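Sialidase B (PDB 4XJW) cleaves terminal alpha-(2->3)-, alpha-(2->6)- and alpha-(2->8)-linked sialic acid from glycoconjugates, acting as an intramolecular trans-sialidase of glycosyl hydrolase family 33. Local coordinates at residues F517-M528 / V540-Y551; A502-R510 / G552-Y560. The protein carries 1 engineered substitution. All coordinates share one frame; numbering follows the deposited sequence.

Contact 1: residues F517-M528 / V540-Y551; sequences FFRTTTGKIAYM and VSYIDGIQQTSY
The outer beta hairpin of a propeller blade and the loop that leads from it to the active site meet here. Arg519, a substrate-binding residue by similarity, reaches across to Tyr551. Its chain is extended, with CG anti to the backbone N (chi1 171°), and this carries the guanidinium side-on to the carbonyl of Tyr551. NE bonds to Tyr551 O at 2.9 Å and NH2 to the same oxygen at 3.0 Å. That oxygen lies at the edge of the guanidinium, in its plane. NH1 is left for a salt bridge to Glu503.

At the other end, Tyr527 and Ser541 form an antiparallel hydrogen-bonded pair. Ser541 CB sits over one face of the Tyr527 ring, 3.8 Å from its centroid, in a CH-pi contact. Ala526 and Tyr542 are the next pair, non-hydrogen-bonded, and Ala526 CB touches Tyr542 CE1. Ile525 O accepts a nearly straight bond from Ile543 N. The side chains of these two residues lie alongside each other, with Ile525 CG2 3.9 Å from Ile543 CD1.

Beyond this pair, waters bridge the two backbones. One water takes the N-H of Ile525 and donates to Ile543 O and Ile546 O, both at 2.7 Å. Another accepts from Thr520 N and reaches Gln548 OE1 at 2.8 Å. Beyond the strands, Gln548 N bonds to Gly523 O. Its NE2 bonds to Thr574 OG1, and its OE1 also accepts from Thr553 N.

The two bonds to one carbonyl fix the rotation of the guanidinium. They probably also help to hold Arg519 ready for the substrate carboxylate.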
loop_
_atom_site.group_PDB
_atom_site.type_symbol
_atom_site.label_atom_id
_atom_site.label_comp_id
_atom_site.label_asym_id
_atom_site.label_seq_id
_atom_site.Cartn_x
_atom_site.Cartn_y
_atom_site.Cartn_z
ATOM N N PHE A 517 3.551 17.804 10.516
ATOM C CA PHE A 517 2.137 17.688 10.160
ATOM C C PHE A 517 1.664 16.302 10.546
ATOM O O PHE A 517 2.347 15.311 10.280
ATOM C CB PHE A 517 1.936 17.916 8.658
ATOM C CG PHE A 517 2.425 19.256 8.185
ATOM C CD1 PHE A 517 1.624 20.387 8.296
ATOM C CD2 PHE A 517 3.693 19.390 7.655
ATOM C CE1 PHE A 517 2.069 21.617 7.865
ATOM C CE2 PHE A 517 4.154 20.627 7.226
ATOM C CZ PHE A 517 3.346 21.742 7.334
ATOM N N PHE A 518 0.505 16.207 11.192
ATOM C CA PHE A 518 0.047 14.892 11.625
ATOM C C PHE A 518 -1.451 14.652 11.588
ATOM O O PHE A 518 -2.259 15.573 11.661
ATOM C CB PHE A 518 0.640 14.492 12.987
ATOM C CG PHE A 518 0.213 15.371 14.146
ATOM C CD1 PHE A 518 0.768 16.629 14.320
ATOM C CD2 PHE A 518 -0.720 14.912 15.066
ATOM C CE1 PHE A 518 0.391 17.429 15.397
ATOM C CE2 PHE A 518 -1.093 15.694 16.142
ATOM C CZ PHE A 518 -0.535 16.958 16.306
ATOM N N ARG A 519 -1.779 13.378 11.441
ATOM C CA ARG A 519 -3.142 12.880 11.394
ATOM C C ARG A 519 -3.775 12.957 12.779
ATOM O O ARG A 519 -3.097 12.724 13.785
ATOM C CB ARG A 519 -3.068 11.424 10.913
ATOM C CG ARG A 519 -4.354 10.632 10.976
ATOM C CD ARG A 519 -4.062 9.205 10.527
ATOM N NE ARG A 519 -5.187 8.322 10.806
ATOM C CZ ARG A 519 -5.200 7.028 10.523
ATOM N NH1 ARG A 519 -4.147 6.470 9.943
ATOM N NH2 ARG A 519 -6.268 6.297 10.811
ATOM N N THR A 520 -5.075 13.274 12.824
ATOM C CA THR A 520 -5.825 13.375 14.081
ATOM C C THR A 520 -7.176 12.670 13.982
ATOM O O THR A 520 -7.463 11.966 13.014
ATOM C CB THR A 520 -6.104 14.836 14.501
ATOM O OG1 THR A 520 -7.079 15.424 13.629
ATOM C CG2 THR A 520 -4.827 15.664 14.486
ATOM N N THR A 521 -8.023 12.907 14.983
ATOM C CA THR A 521 -9.365 12.329 15.021
ATOM C C THR A 521 -10.421 13.410 14.822
ATOM O O THR A 521 -11.614 13.162 14.988
ATOM C CB THR A 521 -9.617 11.610 16.354
ATOM O OG1 THR A 521 -9.274 12.480 17.440
ATOM C CG2 THR A 521 -8.802 10.330 16.444
ATOM N N THR A 522 -9.973 14.608 14.462
ATOM C CA THR A 522 -10.833 15.791 14.377
ATOM C C THR A 522 -11.349 16.102 12.975
ATOM O O THR A 522 -12.158 17.014 12.808
ATOM C CB THR A 522 -10.094 17.060 14.865
ATOM O OG1 THR A 522 -9.137 17.471 13.877
ATOM C CG2 THR A 522 -9.384 16.808 16.175
ATOM N N GLY A 523 -10.876 15.369 11.966
ATOM C CA GLY A 523 -11.164 15.707 10.584
ATOM C C GLY A 523 -10.261 16.787 9.996
ATOM O O GLY A 523 -10.485 17.233 8.874
ATOM N N LYS A 524 -9.268 17.234 10.765
ATOM C CA LYS A 524 -8.300 18.214 10.284
ATOM C C LYS A 524 -6.881 17.739 10.560
ATOM O O LYS A 524 -6.615 17.102 11.583
ATOM C CB LYS A 524 -8.527 19.569 10.954
ATOM C CG LYS A 524 -9.823 20.253 10.541
ATOM C CD LYS A 524 -9.957 21.625 11.196
ATOM C CE LYS A 524 -11.269 22.294 10.802
ATOM N NZ LYS A 524 -11.943 21.552 9.696
ATOM N N ILE A 525 -5.976 18.060 9.643
ATOM C CA ILE A 525 -4.559 17.793 9.828
ATOM C C ILE A 525 -4.018 18.787 10.844
ATOM O O ILE A 525 -4.354 19.969 10.794
ATOM C CB ILE A 525 -3.832 17.927 8.489
ATOM C CG1 ILE A 525 -4.358 16.857 7.521
ATOM C CG2 ILE A 525 -2.301 17.845 8.660
ATOM C CD1 ILE A 525 -3.880 17.032 6.083
ATOM N N ALA A 526 -3.212 18.305 11.784
ATOM C CA ALA A 526 -2.668 19.163 12.830
ATOM C C ALA A 526 -1.206 19.440 12.557
ATOM O O ALA A 526 -0.592 18.795 11.702
ATOM C CB ALA A 526 -2.825 18.516 14.199
ATOM N N TYR A 527 -0.646 20.396 13.284
ATOM C CA TYR A 527 0.788 20.637 13.214
ATOM C C TYR A 527 1.342 21.224 14.493
ATOM O O TYR A 527 0.602 21.794 15.300
ATOM C CB TYR A 527 1.160 21.492 11.992
ATOM C CG TYR A 527 0.634 22.910 12.007
ATOM C CD1 TYR A 527 1.374 23.932 12.578
ATOM C CD2 TYR A 527 -0.593 23.221 11.431
ATOM C CE1 TYR A 527 0.909 25.225 12.587
ATOM C CE2 TYR A 527 -1.071 24.511 11.428
ATOM C CZ TYR A 527 -0.307 25.513 12.013
ATOM O OH TYR A 527 -0.770 26.807 12.021
ATOM N N MET A 528 2.638 21.028 14.690
ATOM C CA MET A 528 3.382 21.645 15.773
ATOM C C MET A 528 4.741 22.029 15.217
ATOM O O MET A 528 5.145 21.541 14.157
ATOM C CB MET A 528 3.547 20.697 16.963
ATOM C CG MET A 528 4.189 19.353 16.639
ATOM S SD MET A 528 4.610 18.358 18.095
ATOM C CE MET A 528 2.979 17.953 18.714
ATOM N N VAL A 540 -0.249 22.543 19.705
ATOM C CA VAL A 540 -0.816 22.028 18.467
ATOM C C VAL A 540 -1.763 23.033 17.824
ATOM O O VAL A 540 -2.582 23.653 18.509
ATOM C CB VAL A 540 -1.557 20.712 18.731
ATOM C CG1 VAL A 540 -2.298 20.221 17.504
ATOM C CG2 VAL A 540 -0.595 19.656 19.266
ATOM N N SER A 541 -1.626 23.210 16.515
ATOM C CA SER A 541 -2.566 23.985 15.713
ATOM C C SER A 541 -3.152 23.090 14.628
ATOM O O SER A 541 -2.717 21.948 14.461
ATOM C CB SER A 541 -1.863 25.174 15.068
ATOM O OG SER A 541 -1.434 26.090 16.052
ATOM N N TYR A 542 -4.130 23.609 13.893
ATOM C CA TYR A 542 -4.788 22.853 12.840
ATOM C C TYR A 542 -4.837 23.617 11.537
ATOM O O TYR A 542 -4.887 24.841 11.519
ATOM C CB TYR A 542 -6.205 22.441 13.265
ATOM C CG TYR A 542 -6.221 21.612 14.520
ATOM C CD1 TYR A 542 -6.130 20.226 14.460
ATOM C CD2 TYR A 542 -6.314 22.214 15.770
ATOM C CE1 TYR A 542 -6.132 19.464 15.611
ATOM C CE2 TYR A 542 -6.316 21.462 16.923
ATOM C CZ TYR A 542 -6.232 20.087 16.837
ATOM O OH TYR A 542 -6.235 19.333 17.985
ATOM N N ILE A 543 -4.803 22.876 10.436
ATOM C CA ILE A 543 -4.978 23.449 9.121
ATOM C C ILE A 543 -6.472 23.512 8.828
ATOM O O ILE A 543 -7.153 22.490 8.850
ATOM C CB ILE A 543 -4.243 22.583 8.065
ATOM C CG1 ILE A 543 -2.746 22.549 8.373
ATOM C CG2 ILE A 543 -4.529 23.063 6.642
ATOM C CD1 ILE A 543 -1.963 21.581 7.501
ATOM N N ASP A 544 -6.986 24.720 8.624
ATOM C CA ASP A 544 -8.307 24.880 8.050
ATOM C C ASP A 544 -8.076 24.862 6.545
ATOM O O ASP A 544 -7.106 25.450 6.054
ATOM C CB ASP A 544 -8.948 26.211 8.477
ATOM C CG ASP A 544 -9.024 26.383 9.985
ATOM O OD1 ASP A 544 -9.242 25.384 10.702
ATOM O OD2 ASP A 544 -8.861 27.530 10.458
ATOM N N GLY A 545 -8.935 24.166 5.813
ATOM C CA GLY A 545 -8.843 24.167 4.368
ATOM C C GLY A 545 -8.578 22.814 3.738
ATOM O O GLY A 545 -8.676 22.666 2.518
ATOM N N ILE A 546 -8.202 21.840 4.561
ATOM C CA ILE A 546 -8.059 20.463 4.103
ATOM C C ILE A 546 -8.978 19.614 4.961
ATOM O O ILE A 546 -8.968 19.757 6.177
ATOM C CB ILE A 546 -6.616 19.948 4.248
ATOM C CG1 ILE A 546 -5.658 20.804 3.422
ATOM C CG2 ILE A 546 -6.515 18.483 3.796
ATOM C CD1 ILE A 546 -4.219 20.393 3.559
ATOM N N GLN A 547 -9.779 18.756 4.332
ATOM C CA GLN A 547 -10.653 17.848 5.085
ATOM C C GLN A 547 -10.104 16.429 5.134
ATOM O O GLN A 547 -9.619 15.910 4.125
ATOM C CB GLN A 547 -12.053 17.768 4.466
ATOM C CG GLN A 547 -12.659 19.082 4.000
ATOM C CD GLN A 547 -12.547 20.173 5.037
ATOM O OE1 GLN A 547 -12.747 19.937 6.232
ATOM N NE2 GLN A 547 -12.204 21.382 4.588
ATOM N N GLN A 548 -10.204 15.800 6.304
ATOM C CA GLN A 548 -10.026 14.357 6.423
ATOM C C GLN A 548 -11.258 13.764 7.077
ATOM O O GLN A 548 -12.132 14.496 7.538
ATOM C CB GLN A 548 -8.772 14.009 7.227
ATOM C CG GLN A 548 -7.477 14.196 6.430
ATOM C CD GLN A 548 -6.322 13.389 6.975
ATOM O OE1 GLN A 548 -6.365 12.858 8.085
ATOM N NE2 GLN A 548 -5.253 13.316 6.188
ATOM N N THR A 549 -11.326 12.438 7.108
ATOM C CA THR A 549 -12.385 11.740 7.809
ATOM C C THR A 549 -12.135 11.786 9.304
ATOM O O THR A 549 -11.060 12.164 9.766
ATOM C CB THR A 549 -12.402 10.271 7.427
ATOM O OG1 THR A 549 -11.114 9.717 7.726
ATOM C CG2 THR A 549 -12.727 10.084 5.940
ATOM N N SER A 550 -13.135 11.365 10.067
ATOM C CA SER A 550 -12.993 11.254 11.507
ATOM C C SER A 550 -11.811 10.396 11.951
ATOM O O SER A 550 -11.177 10.694 12.962
ATOM C CB SER A 550 -14.296 10.730 12.124
ATOM O OG SER A 550 -14.674 9.480 11.573
ATOM N N TYR A 551 -11.503 9.343 11.196
ATOM C CA TYR A 551 -10.420 8.446 11.585
ATOM C C TYR A 551 -9.064 8.914 11.038
ATOM O O TYR A 551 -8.019 8.561 11.587
ATOM C CB TYR A 551 -10.719 7.000 11.180
ATOM C CG TYR A 551 -11.133 6.852 9.736
ATOM C CD1 TYR A 551 -10.178 6.747 8.719
ATOM C CD2 TYR A 551 -12.473 6.845 9.379
ATOM C CE1 TYR A 551 -10.561 6.614 7.394
ATOM C CE2 TYR A 551 -12.865 6.718 8.052
ATOM C CZ TYR A 551 -11.903 6.605 7.061
ATOM O OH TYR A 551 -12.297 6.481 5.750
HETATM O O HOH W 1 -9.175 13.195 11.361
HETATM O O HOH W 2 -6.521 14.075 10.564
HETATM O O HOH W 3 -6.249 9.450 13.863
HETATM O O HOH W 4 -6.824 20.050 7.739
#

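Contact 2: residues A502-R510 / G552-Y560; sequences AEAQMVELR and GTQVSAIKY
Lys559 starts with CG anti to its N (chi1 171°) and bends at chi2 (78°), which lays its chain along the backbone of Glu508 and Leu509. CG passes 3.6 Å from Glu508 O. NZ then bonds to Leu509 O at 2.9 Å, coming from above the carbonyl plane. The same ammonium forms a salt bridge with Glu568.

Val507 CG1 rests on the neighbouring backbone, 3.5 Å from Ile558 C. It also meets Ala557 CB at 3.9 Å. Gln505 CG lies 3.3 Å from Val555 O; a bend at chi2 turns the amide back along its own strand, where NE2 bonds to Ala504 O. Gln505 OE1 accepts from Gln456 N. A water also donates to OE1 and accepts from Ala557 N at 3.0 Å. A second water accepts from Val555 N and bonds weakly to Glu503 O.

At the active-site end, Glu503 crosses Gln554 at about a right angle. Its OE2 lies 3.4 Å from Gln554 CB. Its polar partners are Tyr615, the nucleophile by similarity, at OE1 and Arg519 at OE2.

The axes of the short strand segments 504-510 and 556-559 run nearly parallel (9°), 6.0 Å apart at their closest. They are the innermost strands of consecutive propeller blades. Ile558 also lines the pocket that binds the inhibitor Optactin.

Side chains and waters, rather than a backbone ladder, therefore join the two blades. Glu503 packs on Gln554 and bonds to Tyr615, consistent with the glutamate that assists the tyrosine nucleophile in sialidases.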
loop_
_atom_site.group_PDB
_atom_site.type_symbol
_atom_site.label_atom_id
_atom_site.label_comp_id
_atom_site.label_asym_id
_atom_site.label_seq_id
_atom_site.Cartn_x
_atom_site.Cartn_y
_atom_site.Cartn_z
ATOM N N ALA A 502 -1.662 8.894 15.290
ATOM C CA ALA A 502 -1.120 10.222 15.000
ATOM C C ALA A 502 0.116 10.157 14.121
ATOM O O ALA A 502 1.211 10.553 14.532
ATOM C CB ALA A 502 -0.808 10.956 16.284
ATOM N N GLU A 503 -0.077 9.656 12.906
ATOM C CA GLU A 503 1.004 9.540 11.940
ATOM C C GLU A 503 1.485 10.928 11.535
ATOM O O GLU A 503 0.703 11.746 11.053
ATOM C CB GLU A 503 0.521 8.751 10.726
ATOM C CG GLU A 503 0.346 7.261 11.012
ATOM C CD GLU A 503 -0.672 6.585 10.114
ATOM O OE1 GLU A 503 -0.664 5.335 10.070
ATOM O OE2 GLU A 503 -1.481 7.290 9.467
ATOM N N ALA A 504 2.787 11.168 11.685
ATOM C CA ALA A 504 3.352 12.511 11.587
ATOM C C ALA A 504 4.505 12.513 10.603
ATOM O O ALA A 504 5.279 11.560 10.563
ATOM C CB ALA A 504 3.844 12.958 12.938
ATOM N N GLN A 505 4.642 13.604 9.852
ATOM C CA GLN A 505 5.769 13.775 8.949
ATOM C C GLN A 505 6.287 15.194 9.098
ATOM O O GLN A 505 5.523 16.121 9.370
ATOM C CB GLN A 505 5.340 13.474 7.514
ATOM C CG GLN A 505 5.162 11.975 7.209
ATOM C CD GLN A 505 6.493 11.209 7.151
ATOM O OE1 GLN A 505 7.097 11.069 6.081
ATOM N NE2 GLN A 505 6.933 10.695 8.295
ATOM N N MET A 506 7.592 15.363 8.912
ATOM C CA MET A 506 8.284 16.603 9.263
ATOM C C MET A 506 8.894 17.280 8.035
ATOM O O MET A 506 9.255 16.621 7.068
ATOM C CB MET A 506 9.411 16.305 10.256
ATOM C CG MET A 506 8.969 15.699 11.599
ATOM S SD MET A 506 10.343 14.983 12.511
ATOM C CE MET A 506 10.572 13.425 11.640
ATOM N N VAL A 507 9.010 18.602 8.105
ATOM C CA VAL A 507 9.762 19.381 7.132
ATOM C C VAL A 507 10.591 20.397 7.900
ATOM O O VAL A 507 10.169 20.876 8.957
ATOM C CB VAL A 507 8.847 20.117 6.119
ATOM C CG1 VAL A 507 7.973 19.132 5.375
ATOM C CG2 VAL A 507 7.987 21.166 6.815
ATOM N N GLU A 508 11.783 20.702 7.396
ATOM C CA GLU A 508 12.604 21.764 7.981
ATOM C C GLU A 508 12.292 23.065 7.237
ATOM O O GLU A 508 12.687 23.238 6.082
ATOM C CB GLU A 508 14.113 21.431 7.926
ATOM C CG GLU A 508 14.934 22.342 8.852
ATOM C CD GLU A 508 16.398 21.972 8.944
ATOM O OE1 GLU A 508 16.849 21.112 8.158
ATOM O OE2 GLU A 508 17.096 22.547 9.812
ATOM N N LEU A 509 11.552 23.966 7.879
ATOM C CA LEU A 509 11.159 25.226 7.236
ATOM C C LEU A 509 12.350 26.127 6.961
ATOM O O LEU A 509 12.426 26.774 5.918
ATOM C CB LEU A 509 10.152 25.994 8.097
ATOM C CG LEU A 509 8.756 25.392 8.239
ATOM C CD1 LEU A 509 7.875 26.308 9.056
ATOM C CD2 LEU A 509 8.150 25.129 6.869
ATOM N N ARG A 510 13.246 26.195 7.937
ATOM C CA ARG A 510 14.502 26.920 7.825
ATOM C C ARG A 510 15.413 26.332 8.894
ATOM O O ARG A 510 14.991 25.471 9.650
ATOM C CB ARG A 510 14.288 28.419 8.037
ATOM C CG ARG A 510 13.530 28.775 9.304
ATOM C CD ARG A 510 13.402 30.284 9.468
ATOM N NE ARG A 510 12.594 30.661 10.630
ATOM C CZ ARG A 510 13.101 31.051 11.797
ATOM N NH1 ARG A 510 14.416 31.125 11.962
ATOM N NH2 ARG A 510 12.290 31.382 12.793
ATOM N N GLY A 552 -9.091 9.717 9.982
ATOM C CA GLY A 552 -7.862 10.313 9.442
ATOM C C GLY A 552 -7.083 9.412 8.500
ATOM O O GLY A 552 -7.397 8.232 8.364
ATOM N N THR A 553 -6.047 9.986 7.875
ATOM C CA THR A 553 -5.149 9.266 6.961
ATOM C C THR A 553 -3.759 9.868 7.083
ATOM O O THR A 553 -3.626 11.054 7.353
ATOM C CB THR A 553 -5.625 9.393 5.478
ATOM O OG1 THR A 553 -6.967 8.893 5.373
ATOM C CG2 THR A 553 -4.762 8.571 4.548
ATOM N N GLN A 554 -2.725 9.047 6.893
ATOM C CA GLN A 554 -1.357 9.530 6.843
ATOM C C GLN A 554 -1.265 10.714 5.872
ATOM O O GLN A 554 -1.928 10.726 4.820
ATOM C CB GLN A 554 -0.433 8.399 6.381
ATOM C CG GLN A 554 1.066 8.746 6.394
ATOM C CD GLN A 554 1.820 8.200 5.193
ATOM O OE1 GLN A 554 1.223 7.754 4.218
ATOM N NE2 GLN A 554 3.144 8.229 5.263
ATOM N N VAL A 555 -0.461 11.714 6.248
ATOM C CA VAL A 555 -0.151 12.843 5.375
ATOM C C VAL A 555 1.359 12.847 5.170
ATOM O O VAL A 555 2.138 12.732 6.133
ATOM C CB VAL A 555 -0.622 14.196 5.979
ATOM C CG1 VAL A 555 -0.105 14.374 7.399
ATOM C CG2 VAL A 555 -0.195 15.369 5.117
ATOM N N SER A 556 1.787 12.954 3.920
ATOM C CA SER A 556 3.217 13.087 3.665
ATOM C C SER A 556 3.507 14.541 3.325
ATOM O O SER A 556 2.601 15.279 2.918
ATOM C CB SER A 556 3.684 12.123 2.583
ATOM O OG SER A 556 2.901 12.191 1.403
ATOM N N ALA A 557 4.749 14.965 3.534
ATOM C CA ALA A 557 5.064 16.393 3.506
ATOM C C ALA A 557 6.508 16.609 3.150
ATOM O O ALA A 557 7.378 15.918 3.671
ATOM C CB ALA A 557 4.775 17.008 4.859
ATOM N N ILE A 558 6.763 17.580 2.279
ATOM C CA ILE A 558 8.148 17.952 1.966
ATOM C C ILE A 558 8.333 19.462 1.890
ATOM O O ILE A 558 7.383 20.214 1.667
ATOM C CB ILE A 558 8.637 17.339 0.636
ATOM C CG1 ILE A 558 7.762 17.806 -0.536
ATOM C CG2 ILE A 558 8.667 15.821 0.710
ATOM C CD1 ILE A 558 8.354 17.511 -1.926
ATOM N N LYS A 559 9.577 19.895 2.080
ATOM C CA LYS A 559 9.984 21.271 1.836
ATOM C C LYS A 559 10.625 21.280 0.453
ATOM O O LYS A 559 11.613 20.585 0.221
ATOM C CB LYS A 559 10.997 21.707 2.896
ATOM C CG LYS A 559 11.667 23.050 2.636
ATOM C CD LYS A 559 10.759 24.197 3.002
ATOM C CE LYS A 559 11.362 25.553 2.608
ATOM N NZ LYS A 559 12.692 25.821 3.232
ATOM N N TYR A 560 10.028 22.022 -0.470
ATOM C CA TYR A 560 10.510 22.096 -1.849
ATOM C C TYR A 560 11.782 22.944 -1.898
ATOM O O TYR A 560 11.898 23.921 -1.162
ATOM C CB TYR A 560 9.411 22.684 -2.740
ATOM C CG TYR A 560 9.664 22.523 -4.220
ATOM C CD1 TYR A 560 9.875 21.266 -4.774
ATOM C CD2 TYR A 560 9.682 23.624 -5.065
ATOM C CE1 TYR A 560 10.114 21.112 -6.130
ATOM C CE2 TYR A 560 9.913 23.482 -6.423
ATOM C CZ TYR A 560 10.131 22.225 -6.953
ATOM O OH TYR A 560 10.362 22.069 -8.308
HETATM O O HOH W 5 1.640 11.360 8.404
HETATM O O HOH W 6 6.784 12.891 4.138
#

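Following the chain from the N terminus, the first of these segments met is 502-510, the inner strand of one blade and the first half of contact 2. It turns into strand 513-518 and reaches 517-528. Contact 1 closes a short loop there when 540-551 returns against it, 12 residues later. The chain then runs straight into 552-560, which closes contact 2 over 42 residues. Contact 1 is thus nested within contact 2. Contact 1 completes the outer edge of the blade, and contact 2 ties its inner strand to the next blade. The two meet at the Arg519-Glu503 salt bridge and at the backbone pairing of Phe517 with Gln505.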